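Local atomic coordinates of ORF14 (Streptomyces clavuligerus, PDB entry 2WPW), a protein that probably acts as an acyltransferase of the tandem GCN5-related N-acetyltransferase type and binds acetyl-CoA. Residues H166-D171 against L284-L289; A82-V87 against R118-A123. All coordinates share one frame; numbering follows the deposited sequence.

Contact 1 of 2, residues H166-D171 against L284-L289; sequences HDPLAD and LKLANL
Pro-168 and Leu-169, the two corner residues of a type I beta turn running from Asp-167 to Ala-170, rest on Leu-286 and Leu-289, one helical turn apart on helix 280-295 of the second GNAT region. The case illustrates how the loop between strand 149-162 and strand 180-185 can be laid on a helix without a single hydrogen bond crossing between the segments. Packing is tightest where Leu-169 and Leu-286 pass alongside one another, pointing opposite ways, with CD1 of Leu-169 lying 3.3 Å from CD2 of Leu-286. Leu-169 is modelled well away from a staggered conformation (chi1 -107°), which makes the exact closeness less certain. Its other branch, CD2, reaches Leu-289 CD2 at 3.8 Å, and the leucine thus straddles the two helix residues. Replacing it with an alanine would probably open a gap between the turn and the helix, leaving Pro-168 as the one residue of this turn still packed on Leu-286 and Leu-289. The residues flanking the two corners face solvent instead. Beyond the turn, the same loop returns to the helix, Pro-174 touching Leu-286. Leu-289, with CG anti to its own N (chi1 -176°), meets the proline ring at about a right angle, its CD2 3.8 Å from Pro-168 CG.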
loop_
_atom_site.group_PDB
_atom_site.type_symbol
_atom_site.label_atom_id
_atom_site.label_comp_id
_atom_site.label_asym_id
_atom_site.label_seq_id
_atom_site.Cartn_x
_atom_site.Cartn_y
_atom_site.Cartn_z
ATOM N N HIS A 166 -6.988 6.226 -21.902
ATOM C CA HIS A 166 -6.333 5.171 -22.662
ATOM C C HIS A 166 -6.931 3.802 -22.345
ATOM O O HIS A 166 -7.102 3.451 -21.193
ATOM C CB HIS A 166 -4.808 5.205 -22.418
ATOM C CG HIS A 166 -4.023 4.194 -23.219
ATOM N ND1 HIS A 166 -3.772 4.334 -24.569
ATOM C CD2 HIS A 166 -3.407 3.045 -22.846
ATOM C CE1 HIS A 166 -3.065 3.302 -24.998
ATOM N NE2 HIS A 166 -2.829 2.505 -23.970
ATOM N N ASP A 167 -7.248 3.020 -23.369
ATOM C CA ASP A 167 -7.744 1.669 -23.154
ATOM C C ASP A 167 -6.719 0.608 -23.587
ATOM O O ASP A 167 -6.694 0.225 -24.753
ATOM C CB ASP A 167 -9.070 1.464 -23.915
ATOM C CG ASP A 167 -9.538 0.005 -23.904
ATOM O OD1 ASP A 167 -10.304 -0.363 -24.822
ATOM O OD2 ASP A 167 -9.135 -0.783 -23.006
ATOM N N PRO A 168 -5.890 0.106 -22.660
ATOM C CA PRO A 168 -4.860 -0.863 -23.123
ATOM C C PRO A 168 -5.475 -2.106 -23.761
ATOM O O PRO A 168 -4.762 -2.911 -24.399
ATOM C CB PRO A 168 -4.124 -1.247 -21.827
ATOM C CG PRO A 168 -5.041 -0.887 -20.728
ATOM C CD PRO A 168 -5.809 0.331 -21.205
ATOM N N LEU A 169 -6.789 -2.264 -23.600
ATOM C CA LEU A 169 -7.503 -3.447 -24.081
ATOM C C LEU A 169 -8.137 -3.210 -25.477
ATOM O O LEU A 169 -8.924 -4.019 -25.987
ATOM C CB LEU A 169 -8.569 -3.821 -23.037
ATOM C CG LEU A 169 -8.286 -5.073 -22.177
ATOM C CD1 LEU A 169 -6.818 -5.325 -21.974
ATOM C CD2 LEU A 169 -9.004 -5.014 -20.843
ATOM N N ALA A 170 -7.781 -2.100 -26.106
ATOM C CA ALA A 170 -8.411 -1.720 -27.377
ATOM C C ALA A 170 -8.303 -2.809 -28.431
ATOM O O ALA A 170 -9.224 -3.013 -29.188
ATOM C CB ALA A 170 -7.841 -0.420 -27.891
ATOM N N ASP A 171 -7.175 -3.519 -28.450
ATOM C CA ASP A 171 -6.946 -4.629 -29.366
ATOM C C ASP A 171 -7.271 -5.971 -28.734
ATOM O O ASP A 171 -6.929 -7.004 -29.286
ATOM C CB ASP A 171 -5.485 -4.670 -29.807
ATOM C CG ASP A 171 -5.076 -3.436 -30.585
ATOM O OD1 ASP A 171 -3.913 -2.979 -30.415
ATOM O OD2 ASP A 171 -5.913 -2.929 -31.376
ATOM N N LEU A 284 -0.440 -11.468 -18.818
ATOM C CA LEU A 284 -0.998 -11.477 -17.453
ATOM C C LEU A 284 -1.730 -10.171 -17.060
ATOM O O LEU A 284 -2.912 -10.186 -16.645
ATOM C CB LEU A 284 0.123 -11.751 -16.473
ATOM C CG LEU A 284 0.306 -13.189 -16.012
ATOM C CD1 LEU A 284 -0.499 -14.117 -16.742
ATOM C CD2 LEU A 284 1.746 -13.688 -15.979
ATOM N N LYS A 285 -1.033 -9.054 -17.225
ATOM C CA LYS A 285 -1.590 -7.742 -16.990
ATOM C C LYS A 285 -2.844 -7.506 -17.813
ATOM O O LYS A 285 -3.896 -7.094 -17.288
ATOM C CB LYS A 285 -0.546 -6.668 -17.328
ATOM C CG LYS A 285 0.588 -6.578 -16.294
ATOM C CD LYS A 285 1.691 -5.634 -16.708
ATOM C CE LYS A 285 3.009 -6.026 -16.068
ATOM N NZ LYS A 285 4.135 -5.078 -16.420
ATOM N N LEU A 286 -2.755 -7.764 -19.106
ATOM C CA LEU A 286 -3.906 -7.475 -19.952
ATOM C C LEU A 286 -5.093 -8.411 -19.607
ATOM O O LEU A 286 -6.205 -7.913 -19.345
ATOM C CB LEU A 286 -3.539 -7.477 -21.449
ATOM C CG LEU A 286 -2.776 -6.214 -21.821
ATOM C CD1 LEU A 286 -2.356 -6.142 -23.331
ATOM C CD2 LEU A 286 -3.632 -4.988 -21.393
ATOM N N ALA A 287 -4.838 -9.737 -19.549
ATOM C CA ALA A 287 -5.872 -10.715 -19.214
ATOM C C ALA A 287 -6.542 -10.522 -17.861
ATOM O O ALA A 287 -7.757 -10.794 -17.716
ATOM C CB ALA A 287 -5.333 -12.121 -19.284
ATOM N N ASN A 288 -5.778 -10.085 -16.861
ATOM C CA ASN A 288 -6.355 -9.946 -15.546
ATOM C C ASN A 288 -7.157 -8.635 -15.513
ATOM O O ASN A 288 -8.138 -8.507 -14.762
ATOM C CB ASN A 288 -5.231 -9.896 -14.530
ATOM C CG ASN A 288 -5.727 -10.023 -13.116
ATOM O OD1 ASN A 288 -5.464 -9.158 -12.267
ATOM N ND2 ASN A 288 -6.422 -11.117 -12.829
ATOM N N LEU A 289 -6.753 -7.659 -16.330
ATOM C CA LEU A 289 -7.532 -6.424 -16.396
ATOM C C LEU A 289 -8.931 -6.747 -16.966
ATOM O O LEU A 289 -9.955 -6.370 -16.376
ATOM C CB LEU A 289 -6.845 -5.343 -17.276
ATOM C CG LEU A 289 -7.581 -3.997 -17.303
ATOM C CD1 LEU A 289 -7.617 -3.396 -15.889
ATOM C CD2 LEU A 289 -7.013 -3.014 -18.323
#

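Contact 2 of 2, residues A82-V87 against R118-A123; sequences APTARV and RTTLTA
Arg-118 lays its guanidinium group beneath the carbonyl of Ala-82, whose O atom sits over the centre of the flat group, 3.3 Å from CZ. A bend at chi2 (86°) turns the arginine chain along the backbone of 82-84 and brings NH1 edge-on to Thr-84 O; the hydrogen bond modelled there is improbably short, and its exact length is doubtful. NH2 bonds to Pro-79 O, at the end of the preceding strand, and so the arginine ties together the chain on both sides of the turn into strand 84-92. Next to it, Thr-119 N donates to Pro-83 O (2.9 Å). From here the segments run as parallel strands, the first and last elements of the beta-alpha-beta unit formed by strand 84-92, helix 101-115 and strand 120-127, a central part of the GNAT fold. Ala-85 is bonded through both N and O to this one neighbouring strand: its N donates to Thr-120 O at 3.1 Å, while its O accepts from Thr-122 N at the same distance. The straightest bond is Val-87 N to Thr-122 O, 2.7 Å long and 170° at the hydrogen. One face of the pair carries Thr-84, Arg-86, Thr-120 and Thr-122. Thr-84 and Thr-120 cross obliquely, CG2 of Thr-84 lying 3.0 Å from OG1 of Thr-120, a tight contact and not a hydrogen bond, its exact closeness doubtful; Thr-122 OG1 sits 3.8 Å from Arg-86 CG. On the other face lie Ala-85, Val-87, Leu-121 and Ala-123, and helix 101-115 covers Leu-121 through Trp-106, Ala-109 and Ala-113. Val-87 CG2 meets Leu-121 CD2 at 4.0 Å. Farther along, Ala-123 touches the bound acetyl-CoA, and Leu-90, one of its binding residues, packs close to the side chain of Val-87.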
loop_
_atom_site.group_PDB
_atom_site.type_symbol
_atom_site.label_atom_id
_atom_site.label_comp_id
_atom_site.label_asym_id
_atom_site.label_seq_id
_atom_site.Cartn_x
_atom_site.Cartn_y
_atom_site.Cartn_z
ATOM N N ALA A 82 12.444 -6.787 14.171
ATOM C CA ALA A 82 13.146 -5.637 13.616
ATOM C C ALA A 82 13.303 -4.506 14.620
ATOM O O ALA A 82 12.622 -4.466 15.624
ATOM C CB ALA A 82 12.440 -5.153 12.370
ATOM N N PRO A 83 14.266 -3.616 14.369
ATOM C CA PRO A 83 14.591 -2.518 15.272
ATOM C C PRO A 83 13.981 -1.183 14.797
ATOM O O PRO A 83 14.350 -0.109 15.274
ATOM C CB PRO A 83 16.122 -2.482 15.217
ATOM C CG PRO A 83 16.413 -2.895 13.730
ATOM C CD PRO A 83 15.310 -3.840 13.340
ATOM N N THR A 84 13.018 -1.247 13.904
ATOM C CA THR A 84 12.418 -0.029 13.487
ATOM C C THR A 84 10.937 0.023 13.861
ATOM O O THR A 84 10.346 -0.973 14.298
ATOM C CB THR A 84 12.519 0.129 11.971
ATOM O OG1 THR A 84 11.948 -1.036 11.359
ATOM C CG2 THR A 84 13.938 0.215 11.555
ATOM N N ALA A 85 10.359 1.211 13.696
ATOM C CA ALA A 85 8.946 1.434 13.934
ATOM C C ALA A 85 8.491 2.190 12.727
ATOM O O ALA A 85 9.015 3.230 12.457
ATOM C CB ALA A 85 8.724 2.231 15.183
ATOM N N ARG A 86 7.566 1.636 11.969
ATOM C CA ARG A 86 7.191 2.258 10.737
ATOM C C ARG A 86 6.034 3.228 10.995
ATOM O O ARG A 86 5.039 2.856 11.579
ATOM C CB ARG A 86 6.808 1.183 9.692
ATOM C CG ARG A 86 6.522 1.729 8.245
ATOM C CD ARG A 86 5.558 0.777 7.433
ATOM N NE ARG A 86 5.900 -0.589 7.813
ATOM C CZ ARG A 86 5.034 -1.565 7.956
ATOM N NH1 ARG A 86 3.753 -1.319 7.712
ATOM N NH2 ARG A 86 5.458 -2.756 8.349
ATOM N N VAL A 87 6.144 4.455 10.533
ATOM C CA VAL A 87 5.092 5.416 10.766
ATOM C C VAL A 87 4.036 5.277 9.670
ATOM O O VAL A 87 4.254 5.758 8.545
ATOM C CB VAL A 87 5.673 6.862 10.716
ATOM C CG1 VAL A 87 4.523 7.897 10.748
ATOM C CG2 VAL A 87 6.665 7.125 11.875
ATOM N N ARG A 118 12.895 0.219 19.647
ATOM C CA ARG A 118 13.278 0.512 18.274
ATOM C C ARG A 118 14.147 1.747 18.225
ATOM O O ARG A 118 13.883 2.744 18.892
ATOM C CB ARG A 118 12.041 0.684 17.401
ATOM C CG ARG A 118 11.479 -0.687 16.908
ATOM C CD ARG A 118 10.555 -1.285 17.882
ATOM N NE ARG A 118 10.230 -2.723 17.839
ATOM C CZ ARG A 118 9.688 -3.449 16.841
ATOM N NH1 ARG A 118 9.548 -3.020 15.588
ATOM N NH2 ARG A 118 9.363 -4.707 17.096
ATOM N N THR A 119 15.194 1.676 17.421
ATOM C CA THR A 119 16.136 2.770 17.283
ATOM C C THR A 119 15.852 3.770 16.133
ATOM O O THR A 119 16.253 4.925 16.206
ATOM C CB THR A 119 17.572 2.218 17.219
ATOM O OG1 THR A 119 17.744 1.460 16.014
ATOM C CG2 THR A 119 17.795 1.266 18.405
ATOM N N THR A 120 15.149 3.365 15.101
ATOM C CA THR A 120 14.803 4.321 14.023
ATOM C C THR A 120 13.286 4.309 13.705
ATOM O O THR A 120 12.587 3.322 13.959
ATOM C CB THR A 120 15.589 3.993 12.709
ATOM O OG1 THR A 120 15.514 2.585 12.495
ATOM C CG2 THR A 120 17.102 4.355 12.798
ATOM N N LEU A 121 12.783 5.426 13.197
ATOM C CA LEU A 121 11.442 5.484 12.656
ATOM C C LEU A 121 11.580 5.587 11.161
ATOM O O LEU A 121 12.458 6.266 10.669
ATOM C CB LEU A 121 10.681 6.699 13.156
ATOM C CG LEU A 121 10.179 6.592 14.589
ATOM C CD1 LEU A 121 11.378 6.623 15.500
ATOM C CD2 LEU A 121 9.183 7.709 14.943
ATOM N N THR A 122 10.711 4.906 10.429
ATOM C CA THR A 122 10.673 5.083 8.964
ATOM C C THR A 122 9.302 5.639 8.498
ATOM O O THR A 122 8.254 5.446 9.158
ATOM C CB THR A 122 11.012 3.752 8.236
ATOM O OG1 THR A 122 10.109 2.736 8.691
ATOM C CG2 THR A 122 12.506 3.313 8.561
ATOM N N ALA A 123 9.310 6.339 7.375
ATOM C CA ALA A 123 8.070 6.849 6.827
ATOM C C ALA A 123 8.154 6.947 5.335
ATOM O O ALA A 123 9.225 7.004 4.748
ATOM C CB ALA A 123 7.769 8.208 7.430
#

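In the fold
The two contacts lie on opposite sides of the chain's centre, with centres about 39 Å apart, and share no helix or strand. Contact 2 is partly buried and joins neighbouring strands of the first GNAT region, so backbone hydrogen bonding sets its register, with apolar residues on one face and threonines and an arginine on the other. Contact 1 is a surface contact in which the loop between strand 149-162 and strand 180-185 lies on a helix, and only apolar side chains meet across it. The two also differ in relation to the cofactor: contact 2 reaches the bound acetyl-CoA, whereas contact 1 is remote from the annotated binding residues. The pair thus contrasts bonding within a sheet with van der Waals packing at a fold's edge.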